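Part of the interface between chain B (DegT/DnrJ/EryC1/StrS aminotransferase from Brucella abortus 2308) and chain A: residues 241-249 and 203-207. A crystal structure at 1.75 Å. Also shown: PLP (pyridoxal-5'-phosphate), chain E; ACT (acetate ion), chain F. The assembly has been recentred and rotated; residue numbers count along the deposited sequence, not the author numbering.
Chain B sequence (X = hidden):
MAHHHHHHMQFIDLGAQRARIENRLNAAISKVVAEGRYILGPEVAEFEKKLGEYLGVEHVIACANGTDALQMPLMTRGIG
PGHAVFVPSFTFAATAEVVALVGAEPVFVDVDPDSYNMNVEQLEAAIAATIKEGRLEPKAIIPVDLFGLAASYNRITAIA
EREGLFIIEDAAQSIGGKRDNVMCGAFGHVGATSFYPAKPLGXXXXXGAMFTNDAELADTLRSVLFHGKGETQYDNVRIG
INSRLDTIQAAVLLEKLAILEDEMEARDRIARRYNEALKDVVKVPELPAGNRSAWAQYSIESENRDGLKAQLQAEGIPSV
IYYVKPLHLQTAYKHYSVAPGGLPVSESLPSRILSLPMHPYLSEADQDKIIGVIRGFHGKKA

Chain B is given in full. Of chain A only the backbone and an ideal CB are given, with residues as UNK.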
ATOM      1  N   ILE B 241       1.949  -9.222  -0.606  1.00 12.05           N
ATOM      2  CA  ILE B 241       1.078  -8.045  -0.508  1.00 12.29           C
ATOM      3  C   ILE B 241       1.100  -7.357  -1.884  1.00 12.08           C
ATOM      4  O   ILE B 241       1.742  -7.876  -2.846  1.00 12.04           O
ATOM      5  CB  ILE B 241       1.544  -7.086   0.593  1.00 12.60           C
ATOM      6  CG1 ILE B 241       2.969  -6.585   0.319  1.00 12.71           C
ATOM      7  CG2 ILE B 241       1.482  -7.803   1.940  1.00 13.59           C
ATOM      8  CD1 ILE B 241       3.508  -5.616   1.360  1.00 12.78           C
ATOM      9  N   ASN B 242       0.441  -6.204  -1.982  1.00 11.72           N
ATOM     10  CA  ASN B 242       0.568  -5.374  -3.178  1.00 11.30           C
ATOM     11  C   ASN B 242       1.289  -4.129  -2.716  1.00 11.48           C
ATOM     12  O   ASN B 242       0.673  -3.252  -2.108  1.00 10.93           O
ATOM     13  CB  ASN B 242      -0.816  -5.038  -3.753  1.00 12.04           C
ATOM     14  CG  ASN B 242      -0.738  -4.005  -4.839  1.00 12.48           C
ATOM     15  OD1 ASN B 242       0.365  -3.591  -5.238  1.00 12.78           O
ATOM     16  ND2 ASN B 242      -1.888  -3.590  -5.338  1.00 13.07           N
ATOM     17  N   SER B 243       2.586  -4.028  -3.018  1.00 10.69           N
ATOM     18  CA  SER B 243       3.367  -2.883  -2.561  1.00 11.04           C
ATOM     19  C   SER B 243       4.330  -2.330  -3.622  1.00 11.58           C
ATOM     20  O   SER B 243       5.504  -2.672  -3.648  1.00 12.44           O
ATOM     21  CB  SER B 243       4.155  -3.223  -1.301  1.00 11.47           C
ATOM     22  OG  SER B 243       4.710  -2.057  -0.759  1.00 12.02           O
ATOM     23  N   ARG B 244       3.803  -1.448  -4.465  1.00 11.71           N
ATOM     24  CA  ARG B 244       4.521  -0.893  -5.612  1.00 12.34           C
ATOM     25  C   ARG B 244       4.614   0.609  -5.514  1.00 12.14           C
ATOM     26  O   ARG B 244       3.720   1.276  -4.983  1.00 12.21           O
ATOM     27  CB  ARG B 244       3.802  -1.249  -6.893  1.00 12.07           C
ATOM     28  CG  ARG B 244       3.847  -2.746  -7.162  1.00 12.64           C
ATOM     29  CD  ARG B 244       3.066  -3.145  -8.410  1.00 13.12           C
ATOM     30  NE  ARG B 244       1.625  -2.943  -8.305  1.00 13.10           N
ATOM     31  CZ  ARG B 244       0.688  -3.694  -8.889  1.00 14.33           C
ATOM     32  NH1 ARG B 244       1.014  -4.797  -9.592  1.00 17.02           N
ATOM     33  NH2 ARG B 244      -0.585  -3.387  -8.745  1.00 14.07           N
ATOM     34  N   LEU B 245       5.736   1.117  -6.029  1.00 12.47           N
ATOM     35  CA  LEU B 245       5.963   2.542  -6.205  1.00 12.50           C
ATOM     36  C   LEU B 245       5.406   2.918  -7.564  1.00 11.97           C
ATOM     37  O   LEU B 245       5.876   2.396  -8.590  1.00 12.16           O
ATOM     38  CB  LEU B 245       7.465   2.851  -6.153  1.00 12.80           C
ATOM     39  CG  LEU B 245       7.809   4.355  -6.281  1.00 13.74           C
ATOM     40  CD1 LEU B 245       7.285   5.157  -5.084  1.00 13.55           C
ATOM     41  CD2 LEU B 245       9.298   4.568  -6.463  1.00 14.70           C
ATOM     42  N   ASP B 246       4.420   3.788  -7.594  1.00 11.27           N
ATOM     43  CA  ASP B 246       3.778   4.184  -8.892  1.00 11.33           C
ATOM     44  C   ASP B 246       4.796   4.797  -9.847  1.00 11.46           C
ATOM     45  O   ASP B 246       5.660   5.552  -9.413  1.00 11.61           O
ATOM     46  CB  ASP B 246       2.711   5.287  -8.692  1.00 10.97           C
ATOM     47  CG  ASP B 246       1.494   4.833  -7.879  1.00 10.77           C
ATOM     48  OD1 ASP B 246       1.231   3.596  -7.670  1.00 10.32           O
ATOM     49  OD2 ASP B 246       0.783   5.756  -7.419  1.00 10.67           O
ATOM     50  N   THR B 247       4.663   4.541 -11.145  1.00 11.90           N
ATOM     51  CA  THR B 247       5.525   5.153 -12.153  1.00 12.52           C
ATOM     52  C   THR B 247       5.555   6.676 -11.997  1.00 13.11           C
ATOM     53  O   THR B 247       6.634   7.331 -12.037  1.00 13.60           O
ATOM     54  CB  THR B 247       5.023   4.745 -13.551  1.00 12.77           C
ATOM     55  OG1 THR B 247       4.857   3.322 -13.613  1.00 13.06           O
ATOM     56  CG2 THR B 247       6.012   5.161 -14.593  1.00 13.61           C
ATOM     57  N   ILE B 248       4.381   7.255 -11.762  1.00 13.12           N
ATOM     58  CA  ILE B 248       4.307   8.711 -11.626  1.00 13.92           C
ATOM     59  C   ILE B 248       5.156   9.228 -10.476  1.00 13.55           C
ATOM     60  O   ILE B 248       5.803  10.281 -10.572  1.00 14.91           O
ATOM     61  CB  ILE B 248       2.863   9.211 -11.544  1.00 14.66           C
ATOM     62  CG1 ILE B 248       2.776  10.730 -11.819  1.00 15.81           C
ATOM     63  CG2 ILE B 248       2.233   8.839 -10.214  1.00 14.24           C
ATOM     64  CD1 ILE B 248       1.395  11.167 -12.282  1.00 16.70           C
ATOM     65  N   GLN B 249       5.199   8.485  -9.384  1.00 13.58           N
ATOM     66  CA  GLN B 249       5.985   8.903  -8.244  1.00 12.99           C
ATOM     67  C   GLN B 249       7.482   8.662  -8.428  1.00 13.60           C
ATOM     68  O   GLN B 249       8.316   9.437  -7.966  1.00 13.33           O
ATOM     69  CB  GLN B 249       5.475   8.228  -6.989  1.00 12.67           C
ATOM     70  CG  GLN B 249       4.008   8.555  -6.652  1.00 12.43           C
ATOM     71  CD  GLN B 249       3.768  10.046  -6.456  1.00 13.27           C
ATOM     72  OE1 GLN B 249       4.697  10.822  -6.117  1.00 14.24           O
ATOM     73  NE2 GLN B 249       2.546  10.452  -6.640  1.00 13.37           N
TER
ATOM     74  N   UNK A 203      -7.417   4.312 -11.803  1.00 10.78           N
ATOM     75  CA  UNK A 203      -6.557   5.446 -11.692  1.00 10.57           C
ATOM     76  C   UNK A 203      -5.245   5.265 -12.487  1.00 11.00           C
ATOM     77  O   UNK A 203      -5.159   4.394 -13.327  1.00 11.18           O
ATOM     78  CB  UNK A 203      -6.259   5.709 -10.215  1.00 10.57           C
ATOM     79  N   UNK A 204      -4.264   6.120 -12.242  1.00 11.08           N
ATOM     80  CA  UNK A 204      -2.983   6.089 -12.950  1.00 11.44           C
ATOM     81  C   UNK A 204      -1.851   5.714 -11.983  1.00 11.51           C
ATOM     82  O   UNK A 204      -0.818   6.326 -11.964  1.00 12.22           O
ATOM     83  CB  UNK A 204      -2.700   7.442 -13.605  1.00 11.44           C
ATOM     84  N   UNK A 205      -2.083   4.649 -11.224  1.00 11.19           N
ATOM     85  CA  UNK A 205      -1.198   4.134 -10.212  1.00 10.89           C
ATOM     86  C   UNK A 205      -2.004   3.063  -9.472  1.00 10.96           C
ATOM     87  O   UNK A 205      -3.012   2.580  -9.978  1.00 11.35           O
ATOM     88  CB  UNK A 205      -0.689   5.235  -9.279  1.00 10.89           C
ATOM     89  N   UNK A 206      -1.547   2.663  -8.303  1.00 10.89           N
ATOM     90  CA  UNK A 206      -2.364   1.820  -7.420  1.00 10.21           C
ATOM     91  C   UNK A 206      -3.353   2.677  -6.610  1.00 10.31           C
ATOM     92  O   UNK A 206      -3.022   3.778  -6.188  1.00  9.86           O
ATOM     93  CB  UNK A 206      -1.468   1.014  -6.477  1.00 10.21           C
ATOM     94  N   UNK A 207      -4.556   2.135  -6.404  1.00  9.84           N
ATOM     95  CA  UNK A 207      -5.563   2.774  -5.544  1.00 10.07           C
ATOM     96  C   UNK A 207      -6.642   1.761  -5.249  1.00  9.80           C
ATOM     97  O   UNK A 207      -6.774   0.768  -5.952  1.00  9.54           O
ATOM     98  CB  UNK A 207      -6.156   4.024  -6.197  1.00 10.07           C
TER
HETATM   99  N1  PLP E 403      -9.685  -8.783  -6.117  1.00 12.49           N
HETATM  100  C2  PLP E 403      -9.889  -9.062  -7.418  1.00 13.44           C
HETATM  101  C2A PLP E 403     -11.056  -9.903  -7.877  1.00 13.83           C
HETATM  102  C3  PLP E 403      -8.979  -8.441  -8.420  1.00 14.24           C
HETATM  103  O3  PLP E 403      -9.206  -8.669  -9.708  1.00 13.36           O
HETATM  104  C4  PLP E 403      -7.808  -7.669  -7.926  1.00 15.06           C
HETATM  105  C4A PLP E 403      -6.819  -6.916  -8.728  1.00 20.41           C
HETATM  106  O4A PLP E 403      -7.126  -6.299  -9.728  1.00 26.40           O
HETATM  107  C5  PLP E 403      -7.707  -7.462  -6.475  1.00 14.25           C
HETATM  108  C6  PLP E 403      -8.669  -8.042  -5.644  1.00 12.83           C
HETATM  109  C5A PLP E 403      -6.563  -6.666  -5.887  1.00 12.98           C
HETATM  110  O4P PLP E 403      -6.626  -5.278  -6.244  1.00 13.74           O
HETATM  111  P   PLP E 403      -5.278  -4.419  -6.416  1.00 13.40           P
HETATM  112  O1P PLP E 403      -5.691  -2.949  -6.433  1.00 12.60           O
HETATM  113  O2P PLP E 403      -4.331  -4.809  -5.311  1.00 12.87           O
HETATM  114  O3P PLP E 403      -4.804  -4.875  -7.806  1.00 13.95           O
HETATM  115  C   ACT F 401      -2.536  -6.129 -10.054  1.00 30.97           C
HETATM  116  O   ACT F 401      -2.581  -5.382  -9.041  1.00 25.87           O
HETATM  117  OXT ACT F 401      -1.476  -6.668 -10.487  1.00 30.16           O
HETATM  118  CH3 ACT F 401      -3.789  -6.414 -10.789  1.00 28.07           C

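Position 203 of chain A lies out of reach of the 241-249 stretch. Nothing of the 241-249 stretch comes within 5.5 Å of its ideal CB, so this contact sets no preference and many side chains would do. The residue is A:Cys203. It takes a p rotamer, and its nearest approach is A:Cys203 SG to B:Asp246 OD2, 6.3 Å.

Position 204 has its CA-to-CB bond pointing sideways, and again nothing of the 241-249 stretch lies within 5.5 Å of the ideal CB. Small or large side chains could fit here as far as this stretch is concerned. What the position offers chain B is its carbonyl. The residue is A:Tyr204, chi1 m, and the end of its side chain leads away. Its O lies 4.3 Å from B:Ile248 CG2. Water 1 links the two backbones: it donates to A:Tyr204 O at 2.8 Å and accepts from B:Ile248 N at 2.9 Å, near the start of the chain B helix.

Position 205 is the point of closest backbone approach, its CA 5.1 Å from the CA of B:Asp246. Its CA-to-CB direction points toward chain B, and the ideal CB would sit 2.4 Å from B:Asp246 OD2, which is a clash. Phi/psi of 171/-164 is an extended conformation that glycine adopts readily. Both observations favour a residue with no side chain. The residue is A:Gly205. Its bare CA lets B:Asp246 OD1 approach to 3.6 Å.

Position 206 also points toward chain B, with phi/psi of -82/143 that most residues can adopt. The ideal CB lies 3.9 Å from B:Asp246 OD1, 4.8 Å from B:Asn242 ND2 and 5.0 Å from B:Arg244 NH2. The last two are donors, and the arginine carries a positive charge. An acidic side chain would suit best, though a polar one with an acceptor, such as asparagine or glutamine, could also be considered. The nearby carboxylate of B:Asp246 counts against an acid, but the backbone N-H at 206 can bond to it with any residue but proline.

The residue is A:Asp206, and it has the largest buried area of either stretch. Its carboxylate meets the arginine through two hydrogen bonds of a salt bridge: B:Arg244 NH2 to A:Asp206 OD1 at 2.7 Å and B:Arg244 NE to A:Asp206 OD2 at 3.0 Å. B:Asn242 ND2 adds a weak hydrogen bond to A:Asp206 OD1 at 3.4 Å; the same nitrogen donates to PLP O2P at 2.7 Å. A:Asp206 N donates to B:Asp246 OD1 at 3.0 Å, nearly straight at 172°. The two acids stay close, with A:Asp206 OD2 4.2 Å from B:Asp246 OD1. Water 4 sits between these oxygens and donates to both, at 2.8 Å to A:Asp206 OD2 and 2.7 Å to B:Asp246 OD1.

Position 207 points away from the stretch, and nothing of the 241-249 stretch lies within 5.5 Å of its ideal CB. This contact makes no demand on it. The residue is A:Gly207; its O lies 3.9 Å from PLP O1P.

Chain A 203-207: CYGDG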
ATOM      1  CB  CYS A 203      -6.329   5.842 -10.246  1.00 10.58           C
ATOM      2  SG  CYS A 203      -5.202   4.845  -9.281  1.00 10.61           S
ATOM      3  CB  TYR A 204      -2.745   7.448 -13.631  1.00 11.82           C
ATOM      4  CG  TYR A 204      -3.606   7.769 -14.857  1.00 11.71           C
ATOM      5  CD1 TYR A 204      -4.366   6.797 -15.493  1.00 11.86           C
ATOM      6  CD2 TYR A 204      -3.617   9.055 -15.405  1.00 12.11           C
ATOM      7  CE1 TYR A 204      -5.102   7.082 -16.625  1.00 12.01           C
ATOM      8  CE2 TYR A 204      -4.346   9.347 -16.546  1.00 12.32           C
ATOM      9  CZ  TYR A 204      -5.103   8.372 -17.136  1.00 12.49           C
ATOM     10  OH  TYR A 204      -5.793   8.648 -18.302  1.00 13.36           O
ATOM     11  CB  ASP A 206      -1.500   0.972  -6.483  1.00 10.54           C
ATOM     12  CG  ASP A 206      -0.947  -0.301  -7.159  1.00 11.35           C
ATOM     13  OD1 ASP A 206      -1.752  -1.137  -7.685  1.00 12.13           O
ATOM     14  OD2 ASP A 206       0.290  -0.448  -7.246  1.00 11.71           O
TER
HETATM   15  O   HOH W   1       1.887   5.770 -12.091  1.00 12.66           O
HETATM   16  O   HOH W   2       1.027  -0.954  -4.584  1.00  9.36           O
HETATM   17  O   HOH W   3      -0.738   4.822  -5.432  1.00  9.70           O
HETATM   18  O   HOH W   4       1.981   1.228  -8.723  1.00 12.32           O
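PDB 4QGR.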